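Local structure of oligopeptide ABC transporter, periplasmic oligopeptide-binding protein, putative (Thermotoga maritima MSB8, 5IPW) at residues 395-399 / 400-404; 557-560 / 561-565; 569-572 / 573-577; 578-581 / 582-585. The protein probably binds oligopeptides in the periplasm and delivers them to an ABC transporter for import. All blocks are in the same frame, centred on the assembly; numbering follows the deposited sequence.

In the fold
All four contacts are local, between residues a few positions apart in a continuous stretch, and all are partly buried. Interactions 3 and 4 lie on successive turns of helix 568-584; interaction 2 lies at the end of helix 550-564, which precedes it in the chain, and interaction 1 at the start of the short helix 399-403 that also packs on it. Helix 568-584 thus joins the set. Interaction 1 is a polar N-cap whose aspartate also binds residues of interaction 4. Interactions 2 and 3 set buried apolar residues between the two long helices and keep polar or charged ones outward. Interaction 4 combines an exposed charged flank with buried H582 and a side-chain-assisted helix end.

Interaction 1 of 4, residues 395-399 / 400-404; sequences PYFDP and EWEKA
F397 turns the edge of its ring to the carboxylate of E402, with OE1 in the ring plane beside CZ and the two planes 88° apart. Next, D398 takes the N-cap position before helix 399-403. Its CG lies anti to the backbone N (chi1 -164°), which brings the carboxylate to the first turn, where OD1 accepts from W401 N at 2.9 Å in a nearly straight bond. The donor comes from well above the carboxylate plane. CG of the same aspartate rests 3.4 Å from W401 CB, while its backbone O receives E402 N at 3.0 Å. P399 O takes a weak bond from K403 N, at 3.4 Å, and a second from a water that also donates to E402 OE1. E402 is extended beyond CG, which carries OE1 to the F397 edge, and its OE2 forms a salt bridge with R386. The cap is tied into the fold through D398 OD2, which pairs with R583 and is hydrogen-bonded to T579 OG1. Both belong to helix 568-584, against which W401 packs, its ring meeting that of H582, while Y396 in the preceding loop leans on I571 of the same helix.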
loop_
_atom_site.group_PDB
_atom_site.type_symbol
_atom_site.label_atom_id
_atom_site.label_comp_id
_atom_site.label_asym_id
_atom_site.label_seq_id
_atom_site.Cartn_x
_atom_site.Cartn_y
_atom_site.Cartn_z
ATOM N N PRO A 395 1.421 -5.989 -9.871
ATOM C CA PRO A 395 0.605 -6.949 -10.613
ATOM C C PRO A 395 0.320 -6.556 -12.050
ATOM O O PRO A 395 0.491 -7.372 -12.953
ATOM C CB PRO A 395 -0.705 -6.999 -9.818
ATOM C CG PRO A 395 -0.670 -5.832 -8.887
ATOM C CD PRO A 395 0.775 -5.591 -8.609
ATOM N N TYR A 396 -0.091 -5.309 -12.252
ATOM C CA TYR A 396 -0.566 -4.848 -13.554
ATOM C C TYR A 396 0.485 -4.038 -14.314
ATOM O O TYR A 396 0.155 -3.378 -15.303
ATOM C CB TYR A 396 -1.836 -4.022 -13.364
ATOM C CG TYR A 396 -2.729 -4.578 -12.284
ATOM C CD1 TYR A 396 -3.319 -5.828 -12.426
ATOM C CD2 TYR A 396 -2.962 -3.870 -11.107
ATOM C CE1 TYR A 396 -4.130 -6.354 -11.433
ATOM C CE2 TYR A 396 -3.771 -4.386 -10.109
ATOM C CZ TYR A 396 -4.352 -5.626 -10.277
ATOM O OH TYR A 396 -5.157 -6.142 -9.293
ATOM N N PHE A 397 1.741 -4.114 -13.861
ATOM C CA PHE A 397 2.870 -3.406 -14.473
ATOM C C PHE A 397 2.806 -3.367 -15.992
ATOM O O PHE A 397 2.518 -4.380 -16.635
ATOM C CB PHE A 397 4.184 -4.070 -14.069
ATOM C CG PHE A 397 5.394 -3.471 -14.727
ATOM C CD1 PHE A 397 5.989 -2.346 -14.195
ATOM C CD2 PHE A 397 5.937 -4.033 -15.873
ATOM C CE1 PHE A 397 7.107 -1.781 -14.780
ATOM C CE2 PHE A 397 7.054 -3.475 -16.467
ATOM C CZ PHE A 397 7.640 -2.351 -15.918
ATOM N N ASP A 398 3.094 -2.197 -16.558
ATOM C CA ASP A 398 3.075 -2.021 -18.003
ATOM C C ASP A 398 4.455 -1.598 -18.500
ATOM O O ASP A 398 4.893 -0.472 -18.241
ATOM C CB ASP A 398 2.016 -1.005 -18.419
ATOM C CG ASP A 398 1.696 -1.082 -19.900
ATOM O OD1 ASP A 398 2.631 -1.288 -20.702
ATOM O OD2 ASP A 398 0.512 -0.948 -20.272
ATOM N N PRO A 399 5.145 -2.506 -19.220
ATOM C CA PRO A 399 6.504 -2.233 -19.701
ATOM C C PRO A 399 6.515 -1.235 -20.861
ATOM O O PRO A 399 7.387 -0.364 -20.922
ATOM C CB PRO A 399 6.996 -3.609 -20.155
ATOM C CG PRO A 399 5.758 -4.359 -20.526
ATOM C CD PRO A 399 4.632 -3.805 -19.702
ATOM N N GLU A 400 5.537 -1.361 -21.756
ATOM C CA GLU A 400 5.386 -0.449 -22.883
ATOM C C GLU A 400 5.173 0.965 -22.323
ATOM O O GLU A 400 5.961 1.879 -22.587
ATOM C CB GLU A 400 4.191 -0.864 -23.759
ATOM C CG GLU A 400 4.211 -2.290 -24.307
ATOM C CD GLU A 400 4.606 -2.374 -25.772
ATOM O OE1 GLU A 400 5.530 -1.646 -26.192
ATOM O OE2 GLU A 400 4.001 -3.185 -26.506
ATOM N N TRP A 401 4.133 1.107 -21.501
ATOM C CA TRP A 401 3.757 2.381 -20.887
ATOM C C TRP A 401 4.842 2.959 -19.977
ATOM O O TRP A 401 4.911 4.171 -19.801
ATOM C CB TRP A 401 2.431 2.230 -20.125
ATOM C CG TRP A 401 1.862 3.512 -19.575
ATOM C CD1 TRP A 401 1.977 4.760 -20.114
ATOM C CD2 TRP A 401 1.067 3.660 -18.391
ATOM N NE1 TRP A 401 1.324 5.678 -19.329
ATOM C CE2 TRP A 401 0.754 5.030 -18.265
ATOM C CE3 TRP A 401 0.596 2.769 -17.418
ATOM C CZ2 TRP A 401 0.000 5.534 -17.201
ATOM C CZ3 TRP A 401 -0.158 3.272 -16.363
ATOM C CH2 TRP A 401 -0.449 4.641 -16.267
ATOM N N GLU A 402 5.697 2.119 -19.404
ATOM C CA GLU A 402 6.848 2.639 -18.667
ATOM C C GLU A 402 7.765 3.418 -19.604
ATOM O O GLU A 402 8.422 4.366 -19.176
ATOM C CB GLU A 402 7.645 1.525 -17.971
ATOM C CG GLU A 402 8.837 2.047 -17.153
ATOM C CD GLU A 402 9.667 0.956 -16.484
ATOM O OE1 GLU A 402 9.537 -0.218 -16.872
ATOM O OE2 GLU A 402 10.467 1.272 -15.572
ATOM N N LYS A 403 7.813 3.010 -20.873
ATOM C CA LYS A 403 8.711 3.634 -21.851
ATOM C C LYS A 403 8.052 4.705 -22.706
ATOM O O LYS A 403 8.715 5.668 -23.092
ATOM C CB LYS A 403 9.399 2.577 -22.731
ATOM C CG LYS A 403 10.658 1.972 -22.113
ATOM C CD LYS A 403 11.433 2.963 -21.240
ATOM C CE LYS A 403 12.411 2.277 -20.302
ATOM N NZ LYS A 403 12.730 3.162 -19.145
ATOM N N ALA A 404 6.769 4.530 -23.020
ATOM C CA ALA A 404 5.957 5.633 -23.535
ATOM C C ALA A 404 6.742 6.419 -24.583
ATOM O O ALA A 404 7.103 5.877 -25.631
ATOM C CB ALA A 404 5.541 6.532 -22.377
HETATM O O HOH W 1 9.634 -0.457 -19.664
#

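Interaction 2 of 4, residues 557-560 / 561-565; sequences DLYY and QIAST
The last turns of helix 550-564 form this contact, where A563 CB lies against the Y559 ring one turn back. The regular i to i+4 pattern runs through Q561 N to D557 O (3.0 Å), I562 N to L558 O (2.9 Å) and A563 N to Y559 O (2.8 Å). A563 CB sits 4.3 Å from CE2 of the Y559 ring, approaching obliquely. Q561 CG, anti to its carbonyl carbon (chi1 -82°), passes close to D557 O, and the extended chain carries OE1 to 4.1 Å from L558 CD2. D557 itself turns its carboxylate to R554 and Y529. L558 and I562 face helix 568-584, I562 reaching L574 and M575; I562 and the buried Y559 both meet F508, and Y560 lies against helix 523-534. Near the end of the helix Q561 O accepts from both an i+3 donor, S564 N, and an i+4 donor, T565 N. The S564 hydroxyl, set between its backbone N and carbonyl carbon, lies near two carbonyls that compete for its one proton: OG is 3.1 Å from Y560 O and 2.7 Å from Q561 O.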
loop_
_atom_site.group_PDB
_atom_site.type_symbol
_atom_site.label_atom_id
_atom_site.label_comp_id
_atom_site.label_asym_id
_atom_site.label_seq_id
_atom_site.Cartn_x
_atom_site.Cartn_y
_atom_site.Cartn_z
ATOM N N ASP A 557 -15.551 3.153 -17.846
ATOM C CA ASP A 557 -16.182 1.854 -18.100
ATOM C C ASP A 557 -15.325 0.703 -17.591
ATOM O O ASP A 557 -15.833 -0.232 -16.960
ATOM C CB ASP A 557 -16.444 1.667 -19.598
ATOM C CG ASP A 557 -17.567 2.547 -20.109
ATOM O OD1 ASP A 557 -18.639 2.578 -19.468
ATOM O OD2 ASP A 557 -17.375 3.199 -21.158
ATOM N N LEU A 558 -14.026 0.790 -17.869
ATOM C CA LEU A 558 -13.060 -0.187 -17.383
ATOM C C LEU A 558 -13.101 -0.304 -15.865
ATOM O O LEU A 558 -13.181 -1.412 -15.331
ATOM C CB LEU A 558 -11.641 0.176 -17.837
ATOM C CG LEU A 558 -11.325 0.070 -19.335
ATOM C CD1 LEU A 558 -9.854 0.366 -19.581
ATOM C CD2 LEU A 558 -11.680 -1.301 -19.893
ATOM N N TYR A 559 -13.056 0.832 -15.170
ATOM C CA TYR A 559 -13.054 0.803 -13.711
ATOM C C TYR A 559 -14.286 0.110 -13.154
ATOM O O TYR A 559 -14.179 -0.718 -12.252
ATOM C CB TYR A 559 -12.968 2.198 -13.092
ATOM C CG TYR A 559 -13.037 2.111 -11.589
ATOM C CD1 TYR A 559 -11.932 1.700 -10.850
ATOM C CD2 TYR A 559 -14.224 2.365 -10.912
ATOM C CE1 TYR A 559 -11.998 1.579 -9.476
ATOM C CE2 TYR A 559 -14.299 2.246 -9.539
ATOM C CZ TYR A 559 -13.184 1.851 -8.827
ATOM O OH TYR A 559 -13.257 1.734 -7.462
ATOM N N TYR A 560 -15.456 0.456 -13.679
ATOM C CA TYR A 560 -16.703 -0.089 -13.144
ATOM C C TYR A 560 -16.911 -1.560 -13.496
ATOM O O TYR A 560 -17.674 -2.265 -12.831
ATOM C CB TYR A 560 -17.893 0.790 -13.532
ATOM C CG TYR A 560 -18.000 1.967 -12.597
ATOM C CD1 TYR A 560 -17.311 3.151 -12.847
ATOM C CD2 TYR A 560 -18.735 1.871 -11.424
ATOM C CE1 TYR A 560 -17.384 4.220 -11.968
ATOM C CE2 TYR A 560 -18.814 2.932 -10.541
ATOM C CZ TYR A 560 -18.140 4.101 -10.816
ATOM O OH TYR A 560 -18.227 5.144 -9.929
ATOM N N GLN A 561 -16.209 -2.018 -14.527
ATOM C CA GLN A 561 -16.090 -3.445 -14.791
ATOM C C GLN A 561 -15.216 -4.079 -13.727
ATOM O O GLN A 561 -15.607 -5.066 -13.103
ATOM C CB GLN A 561 -15.492 -3.709 -16.173
ATOM C CG GLN A 561 -16.500 -3.627 -17.305
ATOM C CD GLN A 561 -15.907 -4.066 -18.629
ATOM O OE1 GLN A 561 -15.224 -3.289 -19.303
ATOM N NE2 GLN A 561 -16.162 -5.317 -19.009
ATOM N N ILE A 562 -14.040 -3.498 -13.517
ATOM C CA ILE A 562 -13.097 -4.017 -12.533
ATOM C C ILE A 562 -13.747 -4.099 -11.154
ATOM O O ILE A 562 -13.542 -5.063 -10.420
ATOM C CB ILE A 562 -11.820 -3.157 -12.462
ATOM C CG1 ILE A 562 -11.007 -3.312 -13.753
ATOM C CG2 ILE A 562 -10.968 -3.571 -11.268
ATOM C CD1 ILE A 562 -9.828 -2.369 -13.870
ATOM N N ALA A 563 -14.545 -3.088 -10.820
ATOM C CA ALA A 563 -15.230 -3.022 -9.530
ATOM C C ALA A 563 -16.225 -4.155 -9.306
ATOM O O ALA A 563 -16.493 -4.526 -8.163
ATOM C CB ALA A 563 -15.943 -1.684 -9.390
ATOM N N SER A 564 -16.777 -4.687 -10.391
ATOM C CA SER A 564 -17.833 -5.697 -10.318
ATOM C C SER A 564 -17.347 -7.141 -10.496
ATOM O O SER A 564 -18.035 -8.078 -10.078
ATOM C CB SER A 564 -18.891 -5.394 -11.374
ATOM O OG SER A 564 -18.285 -5.249 -12.644
ATOM N N THR A 565 -16.180 -7.322 -11.114
ATOM C CA THR A 565 -15.657 -8.667 -11.387
ATOM C C THR A 565 -14.620 -9.104 -10.322
ATOM O O THR A 565 -13.727 -8.334 -9.978
ATOM C CB THR A 565 -15.098 -8.778 -12.833
ATOM O OG1 THR A 565 -14.747 -10.139 -13.111
ATOM C CG2 THR A 565 -13.881 -7.879 -13.062
#

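Interaction 3 of 4, residues 569-572 / 573-577; sequences DKIK and ELMAE
E573 and K570, three residues apart on helix 568-584, meet through a long salt bridge, NZ to OE1 at 3.7 Å, their side chains crossing at about a right angle. E573 sends CG anti to its carbonyl carbon (chi1 -68°), which takes its stem past D569 O, 3.4 Å from CG. K570 bends at chi2, and the bend lays its CD 3.9 Å from L574 CG before the ammonium group reaches the glutamate. The lysine therefore does two jobs: its CD rests against L574, and its charge is set near carboxylates, E577, two turns on, lying further off with its charged atoms not in contact. With an alanine here, E573 would probably be left without its lysine mate and L574 would probably lose the contact with the lysine's CD. K572 points to another flank of the helix, and its NZ donates to P395 O. Beneath these side chains the backbone bonds are regular, with M575 N to I571 O at 2.7 Å and A576 N to K572 O at 3.1 Å. On the buried flank I571 and M575 lie side by side, CG2 to CG 4.1 Å. L574 also packs on Q561 of helix 550-564, while M575 touches F508 and, in the loop before helix 399-403, Y396, so that helix 568-584 is flanked by that helix and that loop.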
loop_
_atom_site.group_PDB
_atom_site.type_symbol
_atom_site.label_atom_id
_atom_site.label_comp_id
_atom_site.label_asym_id
_atom_site.label_seq_id
_atom_site.Cartn_x
_atom_site.Cartn_y
_atom_site.Cartn_z
ATOM N N ASP A 569 -7.817 -12.846 -12.967
ATOM C CA ASP A 569 -7.469 -12.989 -14.381
ATOM C C ASP A 569 -8.067 -11.829 -15.164
ATOM O O ASP A 569 -7.360 -11.126 -15.888
ATOM C CB ASP A 569 -8.010 -14.305 -14.957
ATOM C CG ASP A 569 -7.353 -15.535 -14.351
ATOM O OD1 ASP A 569 -6.428 -15.388 -13.521
ATOM O OD2 ASP A 569 -7.770 -16.658 -14.706
ATOM N N LYS A 570 -9.376 -11.640 -14.999
ATOM C CA LYS A 570 -10.112 -10.601 -15.723
ATOM C C LYS A 570 -9.620 -9.209 -15.320
ATOM O O LYS A 570 -9.505 -8.321 -16.162
ATOM C CB LYS A 570 -11.631 -10.717 -15.482
ATOM C CG LYS A 570 -12.476 -10.829 -16.749
ATOM C CD LYS A 570 -12.264 -9.679 -17.729
ATOM C CE LYS A 570 -12.797 -10.014 -19.117
ATOM N NZ LYS A 570 -12.122 -9.222 -20.185
ATOM N N ILE A 571 -9.319 -9.031 -14.037
ATOM C CA ILE A 571 -8.790 -7.763 -13.552
ATOM C C ILE A 571 -7.516 -7.421 -14.324
ATOM O O ILE A 571 -7.418 -6.339 -14.903
ATOM C CB ILE A 571 -8.510 -7.788 -12.029
ATOM C CG1 ILE A 571 -9.790 -7.513 -11.235
ATOM C CG2 ILE A 571 -7.484 -6.736 -11.635
ATOM C CD1 ILE A 571 -10.776 -8.653 -11.217
ATOM N N LYS A 572 -6.559 -8.350 -14.342
ATOM C CA LYS A 572 -5.259 -8.124 -14.992
ATOM C C LYS A 572 -5.410 -7.785 -16.479
ATOM O O LYS A 572 -4.670 -6.959 -17.017
ATOM C CB LYS A 572 -4.340 -9.342 -14.813
ATOM C CG LYS A 572 -2.904 -9.107 -15.271
ATOM C CD LYS A 572 -1.893 -9.996 -14.551
ATOM C CE LYS A 572 -1.720 -9.602 -13.085
ATOM N NZ LYS A 572 -0.450 -10.093 -12.476
ATOM N N GLU A 573 -6.378 -8.423 -17.127
ATOM C CA GLU A 573 -6.701 -8.130 -18.523
ATOM C C GLU A 573 -7.358 -6.754 -18.673
ATOM O O GLU A 573 -7.084 -6.043 -19.639
ATOM C CB GLU A 573 -7.625 -9.211 -19.101
ATOM C CG GLU A 573 -6.969 -10.579 -19.258
ATOM C CD GLU A 573 -7.968 -11.689 -19.524
ATOM O OE1 GLU A 573 -9.154 -11.391 -19.789
ATOM O OE2 GLU A 573 -7.563 -12.868 -19.466
ATOM N N LEU A 574 -8.227 -6.396 -17.728
ATOM C CA LEU A 574 -8.891 -5.085 -17.732
ATOM C C LEU A 574 -7.926 -3.935 -17.414
ATOM O O LEU A 574 -8.015 -2.861 -18.013
ATOM C CB LEU A 574 -10.076 -5.075 -16.760
ATOM C CG LEU A 574 -11.291 -5.907 -17.199
ATOM C CD1 LEU A 574 -12.244 -6.133 -16.033
ATOM C CD2 LEU A 574 -12.030 -5.271 -18.369
ATOM N N MET A 575 -7.005 -4.164 -16.482
ATOM C CA MET A 575 -5.971 -3.179 -16.170
ATOM C C MET A 575 -5.009 -2.990 -17.330
ATOM O O MET A 575 -4.459 -1.907 -17.509
ATOM C CB MET A 575 -5.185 -3.591 -14.925
ATOM C CG MET A 575 -5.956 -3.430 -13.623
ATOM S SD MET A 575 -6.395 -1.725 -13.221
ATOM C CE MET A 575 -4.790 -0.944 -13.053
ATOM N N ALA A 576 -4.799 -4.051 -18.106
ATOM C CA ALA A 576 -4.000 -3.973 -19.327
ATOM C C ALA A 576 -4.556 -2.909 -20.270
ATOM O O ALA A 576 -3.811 -2.077 -20.780
ATOM C CB ALA A 576 -3.958 -5.326 -20.023
ATOM N N GLU A 577 -5.871 -2.933 -20.472
ATOM C CA GLU A 577 -6.547 -1.976 -21.357
ATOM C C GLU A 577 -6.405 -0.538 -20.855
ATOM O O GLU A 577 -6.151 0.385 -21.633
ATOM C CB GLU A 577 -8.036 -2.297 -21.468
ATOM C CG GLU A 577 -8.355 -3.756 -21.733
ATOM C CD GLU A 577 -9.683 -3.932 -22.426
ATOM O OE1 GLU A 577 -9.847 -3.375 -23.529
ATOM O OE2 GLU A 577 -10.561 -4.626 -21.871
#

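Interaction 4 of 4, residues 578-581 / 582-585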
loop_
_atom_site.group_PDB
_atom_site.type_symbol
_atom_site.label_atom_id
_atom_site.label_comp_id
_atom_site.label_asym_id
_atom_site.label_seq_id
_atom_site.Cartn_x
_atom_site.Cartn_y
_atom_site.Cartn_z
ATOM N N ALA A 578 -6.588 -0.360 -19.551
ATOM C CA ALA A 578 -6.453 0.944 -18.922
ATOM C C ALA A 578 -5.068 1.524 -19.159
ATOM O O ALA A 578 -4.925 2.683 -19.543
ATOM C CB ALA A 578 -6.717 0.825 -17.431
ATOM N N THR A 579 -4.050 0.706 -18.928
ATOM C CA THR A 579 -2.670 1.136 -19.103
ATOM C C THR A 579 -2.332 1.329 -20.582
ATOM O O THR A 579 -1.419 2.079 -20.914
ATOM C CB THR A 579 -1.688 0.133 -18.473
ATOM O OG1 THR A 579 -1.910 -1.173 -19.026
ATOM C CG2 THR A 579 -1.872 0.086 -16.971
ATOM N N LYS A 580 -3.056 0.632 -21.455
ATOM C CA LYS A 580 -2.945 0.841 -22.899
ATOM C C LYS A 580 -3.411 2.253 -23.198
ATOM O O LYS A 580 -2.676 3.054 -23.763
ATOM C CB LYS A 580 -3.794 -0.185 -23.677
ATOM C CG LYS A 580 -3.751 -0.046 -25.197
ATOM C CD LYS A 580 -4.865 -0.827 -25.882
ATOM C CE LYS A 580 -5.016 -0.397 -27.334
ATOM N NZ LYS A 580 -6.069 -1.159 -28.065
ATOM N N ILE A 581 -4.634 2.557 -22.785
ATOM C CA ILE A 581 -5.203 3.886 -22.969
ATOM C C ILE A 581 -4.241 4.981 -22.479
ATOM O O ILE A 581 -3.878 5.878 -23.236
ATOM C CB ILE A 581 -6.577 3.985 -22.279
ATOM C CG1 ILE A 581 -7.620 3.236 -23.124
ATOM C CG2 ILE A 581 -6.964 5.441 -22.072
ATOM C CD1 ILE A 581 -8.986 3.073 -22.482
ATOM N N HIS A 582 -3.799 4.886 -21.232
ATOM C CA HIS A 582 -2.823 5.839 -20.691
ATOM C C HIS A 582 -1.505 5.870 -21.467
ATOM O O HIS A 582 -0.696 6.786 -21.295
ATOM C CB HIS A 582 -2.515 5.522 -19.220
ATOM C CG HIS A 582 -3.496 6.101 -18.249
ATOM N ND1 HIS A 582 -3.274 7.295 -17.594
ATOM C CD2 HIS A 582 -4.696 5.648 -17.812
ATOM C CE1 HIS A 582 -4.297 7.552 -16.799
ATOM N NE2 HIS A 582 -5.172 6.570 -16.911
ATOM N N ARG A 583 -1.271 4.851 -22.283
ATOM C CA ARG A 583 -0.054 4.742 -23.077
ATOM C C ARG A 583 -0.196 5.550 -24.354
ATOM O O ARG A 583 0.689 6.313 -24.720
ATOM C CB ARG A 583 0.178 3.276 -23.429
ATOM C CG ARG A 583 1.608 2.892 -23.722
ATOM C CD ARG A 583 1.759 1.384 -23.596
ATOM N NE ARG A 583 0.808 0.651 -24.440
ATOM C CZ ARG A 583 0.365 -0.587 -24.215
ATOM N NH1 ARG A 583 0.761 -1.281 -23.153
ATOM N NH2 ARG A 583 -0.499 -1.135 -25.061
ATOM N N GLU A 584 -1.328 5.357 -25.021
ATOM C CA GLU A 584 -1.630 6.030 -26.276
ATOM C C GLU A 584 -1.883 7.534 -26.086
ATOM O O GLU A 584 -1.496 8.339 -26.935
ATOM C CB GLU A 584 -2.815 5.335 -26.957
ATOM C CG GLU A 584 -2.414 4.001 -27.580
ATOM C CD GLU A 584 -3.572 3.047 -27.807
ATOM O OE1 GLU A 584 -3.335 1.986 -28.420
ATOM O OE2 GLU A 584 -4.711 3.339 -27.379
ATOM N N ASN A 585 -2.525 7.896 -24.976
ATOM C CA ASN A 585 -2.651 9.291 -24.549
ATOM C C ASN A 585 -1.703 9.509 -23.386
ATOM O O ASN A 585 -1.614 8.669 -22.510
ATOM C CB ASN A 585 -4.068 9.585 -24.084
ATOM C CG ASN A 585 -5.121 9.137 -25.082
ATOM O OD1 ASN A 585 -5.655 9.948 -25.831
ATOM N ND2 ASN A 585 -5.432 7.843 -25.092
#
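Backbone bonds from H582 N to A578 O (3.0 Å) and from N585 N to I581 O (3.0 Å), both almost straight, carry helix 568-584 to its C-terminal end, where N585 is the first residue to leave helical geometry. On the outer flank K580 runs fully extended, with CG anti to the backbone N (chi1 180°). E584, one turn on, crosses it: OE1 lies near CE but stays 4.2 Å from NZ, beyond salt-bridge range, so any attraction is probably weak. R583 bends at chi3 and lays one face of its guanidinium over K580, whose CA sits 3.7 Å above the plane over its centre. NH1 is held in the salt bridge to D398, while NH2 faces the lysine stem, 3.4 Å from CG. The buried H582 ring presents its edge to A578 O, which lies 3.4 Å from CD2 in the ring plane; NE2 is bonded to I507 O, and W518 and W587 meet the imidazole, W587 edge-to-face. I581 and N585 lie side by side, pointing the same way, both touching V551 of helix 550-564. With a leucine in place of N585, I581 O would probably lose its second donor and the helix end its side-chain tie. That tie runs from N585 ND2 to I581 O at 3.1 Å, with the acceptor only 3° out of the amide plane.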